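Local coordinates for protein cytochrome P450 113A1 (Saccharopolyspora erythraea, PDB 2JJN) that hydroxylates the macrolactone ring of erythromycin D at C-12 to give erythromycin C, as a heme-dependent cytochrome P450 monooxygenase of antibiotic biosynthesis, at residues F54-A57 with D58-V62; V379-D383 with E384-H388; R387-E390 with Q391-G395. The protein carries 2 engineered substitutions. All blocks are in the same frame, centred on the assembly; numbering follows the deposited sequence.

Interaction 1 of 3, residues F54-A57 with D58-V62. With SO4 (sulfate ion), chain E; SO4 (sulfate ion), chain G.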
loop_
_atom_site.group_PDB
_atom_site.type_symbol
_atom_site.label_atom_id
_atom_site.label_comp_id
_atom_site.label_asym_id
_atom_site.label_seq_id
_atom_site.Cartn_x
_atom_site.Cartn_y
_atom_site.Cartn_z
ATOM N N PHE A 54 4.716 -17.338 -7.514
ATOM C CA PHE A 54 5.875 -16.464 -7.765
ATOM C C PHE A 54 6.024 -15.859 -9.162
ATOM O O PHE A 54 6.658 -14.818 -9.322
ATOM C CB PHE A 54 7.187 -17.204 -7.426
ATOM C CG PHE A 54 7.246 -17.650 -5.981
ATOM C CD1 PHE A 54 7.178 -18.999 -5.653
ATOM C CD2 PHE A 54 7.246 -16.715 -4.977
ATOM C CE1 PHE A 54 7.235 -19.409 -4.321
ATOM C CE2 PHE A 54 7.294 -17.105 -3.611
ATOM C CZ PHE A 54 7.280 -18.479 -3.289
ATOM N N ARG A 55 5.482 -16.507 -10.173
ATOM C CA ARG A 55 5.706 -16.004 -11.538
ATOM C C ARG A 55 4.657 -14.987 -11.953
ATOM O O ARG A 55 3.490 -15.109 -11.570
ATOM C CB ARG A 55 5.667 -17.174 -12.527
ATOM C CG ARG A 55 6.895 -18.060 -12.423
ATOM C CD ARG A 55 6.825 -19.179 -13.448
ATOM N NE ARG A 55 7.953 -20.079 -13.295
ATOM C CZ ARG A 55 7.931 -21.324 -13.757
ATOM N NH1 ARG A 55 6.820 -21.779 -14.378
ATOM N NH2 ARG A 55 9.010 -22.110 -13.606
ATOM N N HIS A 56 5.061 -14.020 -12.783
ATOM C CA HIS A 56 4.170 -12.935 -13.135
ATOM C C HIS A 56 2.847 -13.433 -13.741
ATOM O O HIS A 56 1.754 -13.023 -13.337
ATOM C CB HIS A 56 4.890 -12.041 -14.152
ATOM C CG HIS A 56 4.100 -10.845 -14.567
ATOM N ND1 HIS A 56 3.267 -10.865 -15.674
ATOM C CD2 HIS A 56 4.069 -9.578 -14.086
ATOM C CE1 HIS A 56 2.726 -9.667 -15.827
ATOM N NE2 HIS A 56 3.185 -8.870 -14.885
ATOM N N ALA A 57 2.920 -14.333 -14.731
ATOM C CA ALA A 57 1.690 -14.758 -15.354
ATOM C C ALA A 57 0.759 -15.452 -14.364
ATOM O O ALA A 57 -0.453 -15.357 -14.484
ATOM C CB ALA A 57 1.996 -15.707 -16.517
ATOM N N ASP A 58 1.340 -16.219 -13.446
ATOM C CA ASP A 58 0.528 -16.982 -12.475
ATOM C C ASP A 58 -0.072 -16.058 -11.412
ATOM O O ASP A 58 -1.217 -16.281 -10.981
ATOM C CB ASP A 58 1.395 -18.051 -11.812
ATOM C CG ASP A 58 1.882 -19.125 -12.828
ATOM O OD1 ASP A 58 1.146 -19.309 -13.850
ATOM O OD2 ASP A 58 2.996 -19.662 -12.617
ATOM N N VAL A 59 0.685 -15.040 -11.002
ATOM C CA VAL A 59 0.112 -14.021 -10.085
ATOM C C VAL A 59 -1.087 -13.353 -10.755
ATOM O O VAL A 59 -2.154 -13.188 -10.143
ATOM C CB VAL A 59 1.179 -12.997 -9.730
ATOM C CG1 VAL A 59 0.535 -11.697 -9.133
ATOM C CG2 VAL A 59 2.233 -13.623 -8.780
ATOM N N GLN A 60 -0.977 -13.020 -12.047
ATOM C CA GLN A 60 -2.139 -12.432 -12.735
ATOM C C GLN A 60 -3.323 -13.402 -12.827
ATOM O O GLN A 60 -4.474 -13.003 -12.668
ATOM C CB GLN A 60 -1.712 -11.986 -14.127
ATOM C CG GLN A 60 -0.817 -10.773 -14.104
ATOM C CD GLN A 60 -0.567 -10.239 -15.522
ATOM O OE1 GLN A 60 -0.631 -9.039 -15.751
ATOM N NE2 GLN A 60 -0.222 -11.118 -16.443
ATOM N N THR A 61 -3.048 -14.673 -13.067
ATOM C CA THR A 61 -4.121 -15.694 -13.122
ATOM C C THR A 61 -4.912 -15.727 -11.839
ATOM O O THR A 61 -6.145 -15.744 -11.875
ATOM C CB THR A 61 -3.519 -17.051 -13.443
ATOM O OG1 THR A 61 -3.050 -16.989 -14.805
ATOM C CG2 THR A 61 -4.502 -18.194 -13.263
ATOM N N VAL A 62 -4.184 -15.745 -10.719
ATOM C CA VAL A 62 -4.795 -15.879 -9.406
ATOM C C VAL A 62 -5.636 -14.643 -9.119
ATOM O O VAL A 62 -6.781 -14.784 -8.702
ATOM C CB VAL A 62 -3.742 -16.076 -8.316
ATOM C CG1 VAL A 62 -4.360 -15.920 -6.896
ATOM C CG2 VAL A 62 -3.110 -17.467 -8.491
HETATM S S SO4 E . 7.754 -25.449 -15.198
HETATM O O1 SO4 E . 8.907 -24.675 -14.731
HETATM O O2 SO4 E . 7.633 -26.658 -14.387
HETATM O O3 SO4 E . 7.930 -25.800 -16.607
HETATM O O4 SO4 E . 6.503 -24.708 -15.013
HETATM S S SO4 G . 2.871 -5.027 -15.026
HETATM O O1 SO4 G . 3.204 -4.306 -13.762
HETATM O O2 SO4 G . 2.339 -6.362 -14.757
HETATM O O3 SO4 G . 3.991 -5.193 -15.956
HETATM O O4 SO4 G . 1.780 -4.385 -15.743
HETATM O O HOH W 1 4.125 -19.001 -10.224
HETATM O O HOH W 2 4.126 -20.753 -14.810
#
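Arg55 and Asp58 run side by side off the first turn of helix 56-64 and point the same way, yet their charges meet through water. Arg55 is the N-cap residue. Its CG lies anti to the carbonyl carbon (chi1 -72°) and the chain is stretched from CG to NE, which carries the guanidinium past the carboxylate, whose OD2 lies 3.7 Å from Arg55 CB. One water accepts from Arg55 NH1 and donates to Asp58 OD2; another joins Arg55 N to the same oxygen, 2.7 Å from that water. An acidic residue three after the N-cap would probably be favoured by the partial positive charge of the helix start, where His56 N is itself bonded to Asp322. NH1 and NH2 also grip a sulfate, probably from the crystallisation liquor, with NH2 2.8 Å from its O1.

One residue on, His56 has CG anti to its backbone N (chi1 -178°), which turns the imidazole over Gln60, one turn later. Gln60 puts CG over one face of the ring, and its amide comes obliquely to the CE1 corner, NE2 3.3 Å from His56 CE1. At the ring edge, His56 NE2 gives a nearly straight 2.6 Å bond to O2 of a second sulfate. Beneath these polar groups the helical ladder begins with Val59 N to Arg55 O, 2.9 Å, and Val59 CG2 rests 3.4 Å from that same carbonyl oxygen.

Phe54 meets the rings of Trp33 of helix 27-40 and Trp315 of strand 311-315, while Val59 and Val62 press on Thr314, seating this short helix against the five-stranded sheet.

Interaction 2 of 3, residues V379-D383 with E384-H388; sequences VDRDD and ERLRH. With SO4 (sulfate ion), chain C.
Arg381 and Arg385 both start with CG anti to the carbonyl carbon (chi1 -56° and -59°), but the first then runs straight to NE while the second bends at chi2 and chi3, folding back until their guanidinium groups are within 10° of parallel. Arg381 CD sits over one face of the Arg385 guanidinium, toward its rim. The gap between Arg381 NE and Arg385 NH2 is 3.4 Å, and a sulfate, probably from the crystallisation liquor, lies beside both and would offset their positive charge. Arg381 gives NE to O1, at 2.8 Å, and NH2 to O4; Arg385 gives both NE and NH2 to O3. The backbone Leu386 N points almost straight at O1, 3.0 Å away, and His388 NE2 reaches O2, so that six N-H groups hold the anion.

The chain turns here at the surface, at the start of the long connection between the antiparallel strands 378-379 and 400-402. An Asx turn opens it: Asp380 OD1 receives Asp382 N at 2.9 Å, from above the carboxylate plane. One water joins the two sides of the turn by donating to Asp380 O and Glu384 O, and Arg381 CA lies 3.4 Å from Glu384 O in a CH...O contact.

Val379 and Leu386 add an apolar contact. Val379 CG1 is over the centre of the Arg381 guanidinium and 3.9 Å from Leu386 CD2, two branched aliphatic side chains that meet by their methyls. Leu386 packs further on Pro400 of strand 400-402 and on Arg255 of helix 228-259.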
loop_
_atom_site.group_PDB
_atom_site.type_symbol
_atom_site.label_atom_id
_atom_site.label_comp_id
_atom_site.label_asym_id
_atom_site.label_seq_id
_atom_site.Cartn_x
_atom_site.Cartn_y
_atom_site.Cartn_z
ATOM N N VAL A 379 20.453 8.734 2.243
ATOM C CA VAL A 379 20.155 8.021 3.482
ATOM C C VAL A 379 21.352 8.082 4.439
ATOM O O VAL A 379 22.474 7.806 3.989
ATOM C CB VAL A 379 19.717 6.550 3.169
ATOM C CG1 VAL A 379 19.473 5.815 4.465
ATOM C CG2 VAL A 379 18.503 6.598 2.219
ATOM N N ASP A 380 21.088 8.455 5.698
ATOM C CA ASP A 380 22.096 8.604 6.805
ATOM C C ASP A 380 22.163 7.310 7.618
ATOM O O ASP A 380 21.192 6.914 8.323
ATOM C CB ASP A 380 21.674 9.811 7.675
ATOM C CG ASP A 380 22.501 10.000 8.973
ATOM O OD1 ASP A 380 23.602 9.400 9.109
ATOM O OD2 ASP A 380 22.021 10.797 9.851
ATOM N N ARG A 381 23.319 6.658 7.547
ATOM C CA ARG A 381 23.569 5.456 8.351
ATOM C C ARG A 381 24.660 5.671 9.411
ATOM O O ARG A 381 25.322 4.709 9.835
ATOM C CB ARG A 381 23.893 4.268 7.440
ATOM C CG ARG A 381 22.782 4.014 6.392
ATOM C CD ARG A 381 23.022 2.748 5.619
ATOM N NE ARG A 381 21.903 2.357 4.747
ATOM C CZ ARG A 381 21.647 2.887 3.548
ATOM N NH1 ARG A 381 22.389 3.870 3.050
ATOM N NH2 ARG A 381 20.634 2.424 2.851
ATOM N N ASP A 382 24.824 6.921 9.854
ATOM C CA ASP A 382 25.845 7.268 10.868
ATOM C C ASP A 382 25.698 6.562 12.223
ATOM O O ASP A 382 26.706 6.287 12.893
ATOM C CB ASP A 382 25.886 8.786 11.105
ATOM C CG ASP A 382 26.398 9.555 9.896
ATOM O OD1 ASP A 382 26.262 10.802 9.899
ATOM O OD2 ASP A 382 26.911 8.923 8.932
ATOM N N ASP A 383 24.460 6.294 12.638
ATOM C CA ASP A 383 24.226 5.686 13.947
ATOM C C ASP A 383 23.809 4.228 13.858
ATOM O O ASP A 383 24.018 3.461 14.809
ATOM C CB ASP A 383 23.222 6.501 14.764
ATOM C CG ASP A 383 23.682 7.931 14.964
ATOM O OD1 ASP A 383 24.802 8.114 15.497
ATOM O OD2 ASP A 383 22.948 8.866 14.567
ATOM N N GLU A 384 23.239 3.842 12.711
ATOM C CA GLU A 384 22.757 2.467 12.507
ATOM C C GLU A 384 22.275 2.216 11.072
ATOM O O GLU A 384 21.966 3.163 10.326
ATOM C CB GLU A 384 21.610 2.174 13.466
ATOM C CG GLU A 384 20.562 3.256 13.458
ATOM C CD GLU A 384 19.231 2.779 13.967
ATOM O OE1 GLU A 384 19.147 2.373 15.145
ATOM O OE2 GLU A 384 18.260 2.829 13.186
ATOM N N ARG A 385 22.234 0.941 10.692
ATOM C CA ARG A 385 21.579 0.539 9.464
ATOM C C ARG A 385 20.087 0.695 9.635
ATOM O O ARG A 385 19.574 0.822 10.756
ATOM C CB ARG A 385 21.944 -0.899 9.096
ATOM C CG ARG A 385 23.440 -1.063 8.918
ATOM C CD ARG A 385 23.782 -2.076 7.856
ATOM N NE ARG A 385 23.396 -1.640 6.513
ATOM C CZ ARG A 385 24.121 -0.826 5.741
ATOM N NH1 ARG A 385 25.272 -0.314 6.175
ATOM N NH2 ARG A 385 23.679 -0.506 4.529
ATOM N N LEU A 386 19.367 0.707 8.520
ATOM C CA LEU A 386 17.943 0.982 8.596
ATOM C C LEU A 386 17.183 -0.127 9.266
ATOM O O LEU A 386 17.577 -1.299 9.180
ATOM C CB LEU A 386 17.391 1.215 7.196
ATOM C CG LEU A 386 18.002 2.418 6.483
ATOM C CD1 LEU A 386 17.571 2.399 5.025
ATOM C CD2 LEU A 386 17.524 3.687 7.114
ATOM N N ARG A 387 16.076 0.254 9.895
ATOM C CA ARG A 387 15.161 -0.678 10.495
ATOM C C ARG A 387 14.066 -1.005 9.471
ATOM O O ARG A 387 13.120 -0.263 9.308
ATOM C CB ARG A 387 14.518 -0.085 11.741
ATOM C CG ARG A 387 15.273 -0.335 13.047
ATOM C CD ARG A 387 15.966 0.905 13.568
ATOM N NE ARG A 387 15.063 2.042 13.758
ATOM C CZ ARG A 387 15.282 3.032 14.618
ATOM N NH1 ARG A 387 16.368 3.024 15.387
ATOM N NH2 ARG A 387 14.413 4.027 14.720
ATOM N N HIS A 388 14.230 -2.127 8.795
ATOM C CA HIS A 388 13.243 -2.582 7.804
ATOM C C HIS A 388 12.060 -3.215 8.483
ATOM O O HIS A 388 12.201 -3.852 9.562
ATOM C CB HIS A 388 13.881 -3.633 6.896
ATOM C CG HIS A 388 14.853 -3.077 5.926
ATOM N ND1 HIS A 388 14.669 -3.172 4.564
ATOM C CD2 HIS A 388 16.018 -2.414 6.107
ATOM C CE1 HIS A 388 15.694 -2.617 3.947
ATOM N NE2 HIS A 388 16.523 -2.142 4.859
HETATM S S SO4 C . 20.233 -0.837 4.932
HETATM O O1 SO4 C . 20.741 0.111 5.909
HETATM O O2 SO4 C . 19.102 -1.524 5.514
HETATM O O3 SO4 C . 21.271 -1.805 4.583
HETATM O O4 SO4 C . 19.854 -0.168 3.682
HETATM O O HOH W 3 19.804 4.551 9.530
#

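Interaction 3 of 3, residues R387-E390 with Q391-G395; sequences RHFE and QIVLG. With SO4 (sulfate ion), chain C.
Phe389 meets Val393 with the face of its ring, and from CB outward nearly every atom of the near half touches the same methyl. CB is 3.6 Å from Val393 CG2. At CG the gap closes to 3.4 Å, and CD2 is equally near that methyl while also lying 3.6 Å from Gly395 O. CD1 and CE2 are each 4.0 Å from Val393 CG2. The methyl that does this touching sits between the backbone N and the carbonyl carbon of Val393 (chi1 -59° to CG1), a rotation that sets it over one face of the ring.

The backbone closes the turn around this pair. Phe389 N bonds to Gly395 O at 3.0 Å, and His388 CA approaches that oxygen too. Inside the loop a water lies close to Phe389 O and Val393 O, accepting from Gly395 N. Gly395, almost fully extended (phi 177°, psi -175°), passes its carbonyl oxygen beside the Phe389 ring. Gln391 starts out past Glu390 O and is extended beyond CG; its amide is bonded at both ends, OE1 to Met174 N and NE2 to the carbonyls of Leu169 and Ile172.

The loop packs on two helices: Phe389 on Trp165, Ser166 and Leu169 of helix 165-171, where Val393 also touches Leu169, and Val393 on Ile244 and Val248 of helix 228-259.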
loop_
_atom_site.group_PDB
_atom_site.type_symbol
_atom_site.label_atom_id
_atom_site.label_comp_id
_atom_site.label_asym_id
_atom_site.label_seq_id
_atom_site.Cartn_x
_atom_site.Cartn_y
_atom_site.Cartn_z
ATOM N N ARG A 387 16.076 0.254 9.895
ATOM C CA ARG A 387 15.161 -0.678 10.495
ATOM C C ARG A 387 14.066 -1.005 9.471
ATOM O O ARG A 387 13.120 -0.263 9.308
ATOM C CB ARG A 387 14.518 -0.085 11.741
ATOM C CG ARG A 387 15.273 -0.335 13.047
ATOM C CD ARG A 387 15.966 0.905 13.568
ATOM N NE ARG A 387 15.063 2.042 13.758
ATOM C CZ ARG A 387 15.282 3.032 14.618
ATOM N NH1 ARG A 387 16.368 3.024 15.387
ATOM N NH2 ARG A 387 14.413 4.027 14.720
ATOM N N HIS A 388 14.230 -2.127 8.795
ATOM C CA HIS A 388 13.243 -2.582 7.804
ATOM C C HIS A 388 12.060 -3.215 8.483
ATOM O O HIS A 388 12.201 -3.852 9.562
ATOM C CB HIS A 388 13.881 -3.633 6.896
ATOM C CG HIS A 388 14.853 -3.077 5.926
ATOM N ND1 HIS A 388 14.669 -3.172 4.564
ATOM C CD2 HIS A 388 16.018 -2.414 6.107
ATOM C CE1 HIS A 388 15.694 -2.617 3.947
ATOM N NE2 HIS A 388 16.523 -2.142 4.859
ATOM N N PHE A 389 10.873 -3.048 7.889
ATOM C CA PHE A 389 9.749 -3.903 8.280
ATOM C C PHE A 389 10.129 -5.363 7.988
ATOM O O PHE A 389 10.771 -5.686 6.964
ATOM C CB PHE A 389 8.482 -3.518 7.513
ATOM C CG PHE A 389 7.905 -2.208 7.941
ATOM C CD1 PHE A 389 7.180 -2.097 9.118
ATOM C CD2 PHE A 389 8.117 -1.055 7.204
ATOM C CE1 PHE A 389 6.667 -0.886 9.513
ATOM C CE2 PHE A 389 7.590 0.189 7.602
ATOM C CZ PHE A 389 6.885 0.261 8.809
ATOM N N GLU A 390 9.790 -6.260 8.904
ATOM C CA GLU A 390 10.110 -7.653 8.689
ATOM C C GLU A 390 8.954 -8.416 8.070
ATOM O O GLU A 390 9.128 -9.524 7.561
ATOM C CB GLU A 390 10.445 -8.326 10.015
ATOM C CG GLU A 390 11.403 -7.524 10.876
ATOM C CD GLU A 390 12.448 -8.375 11.562
ATOM O OE1 GLU A 390 12.143 -9.528 11.953
ATOM O OE2 GLU A 390 13.583 -7.881 11.705
ATOM N N GLN A 391 7.768 -7.829 8.121
ATOM C CA GLN A 391 6.605 -8.479 7.535
ATOM C C GLN A 391 5.683 -7.518 6.828
ATOM O O GLN A 391 5.674 -6.289 7.089
ATOM C CB GLN A 391 5.845 -9.296 8.587
ATOM C CG GLN A 391 6.118 -8.842 9.995
ATOM C CD GLN A 391 5.189 -9.465 11.016
ATOM O OE1 GLN A 391 5.133 -10.697 11.177
ATOM N NE2 GLN A 391 4.444 -8.609 11.708
ATOM N N ILE A 392 4.887 -8.118 5.943
ATOM C CA ILE A 392 3.747 -7.471 5.306
ATOM C C ILE A 392 4.147 -6.459 4.221
ATOM O O ILE A 392 3.803 -6.669 3.041
ATOM C CB ILE A 392 2.774 -6.832 6.323
ATOM C CG1 ILE A 392 2.293 -7.897 7.335
ATOM C CG2 ILE A 392 1.605 -6.144 5.597
ATOM C CD1 ILE A 392 1.795 -9.175 6.748
ATOM N N VAL A 393 4.852 -5.397 4.614
ATOM C CA VAL A 393 5.254 -4.349 3.672
ATOM C C VAL A 393 6.734 -4.432 3.363
ATOM O O VAL A 393 7.537 -5.019 4.123
ATOM C CB VAL A 393 4.871 -2.937 4.164
ATOM C CG1 VAL A 393 3.373 -2.806 4.387
ATOM C CG2 VAL A 393 5.635 -2.578 5.443
ATOM N N LEU A 394 7.097 -3.885 2.203
ATOM C CA LEU A 394 8.492 -3.808 1.804
ATOM C C LEU A 394 8.991 -2.374 1.976
ATOM O O LEU A 394 8.712 -1.518 1.162
ATOM C CB LEU A 394 8.638 -4.274 0.330
ATOM C CG LEU A 394 10.065 -4.332 -0.168
ATOM C CD1 LEU A 394 10.760 -5.605 0.370
ATOM C CD2 LEU A 394 10.141 -4.348 -1.701
ATOM N N GLY A 395 9.713 -2.084 3.069
ATOM C CA GLY A 395 10.021 -0.687 3.370
ATOM C C GLY A 395 10.781 -0.582 4.673
ATOM O O GLY A 395 11.134 -1.596 5.284
HETATM S S SO4 C . 20.233 -0.837 4.932
HETATM O O1 SO4 C . 20.741 0.111 5.909
HETATM O O2 SO4 C . 19.102 -1.524 5.514
HETATM O O3 SO4 C . 21.271 -1.805 4.583
HETATM O O4 SO4 C . 19.854 -0.168 3.682
HETATM O O HOH W 4 10.138 -4.578 4.591
#

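Interactions 2 and 3 belong to one long connection between strands 378-379 and 400-402, overlapping at Arg387 and His388. The turn of 379-388 is a surface contact, dominated by cationic groups gathered about an anion; the turn of 387-395 goes inward, where an aromatic ring, a valine and a glycine carry most of the contact, with polar side chains at the edge, and Val393 is about 9 Å from the heme. His388 joins the two, its ring edge meeting the sulfate while its backbone enters the second turn. Interaction 1 is separate, some 34 Å from interaction 2 between centres, on a helix start polar outside and packed on a sheet inside. Interactions 1 and 3 both combine buried and exposed residues.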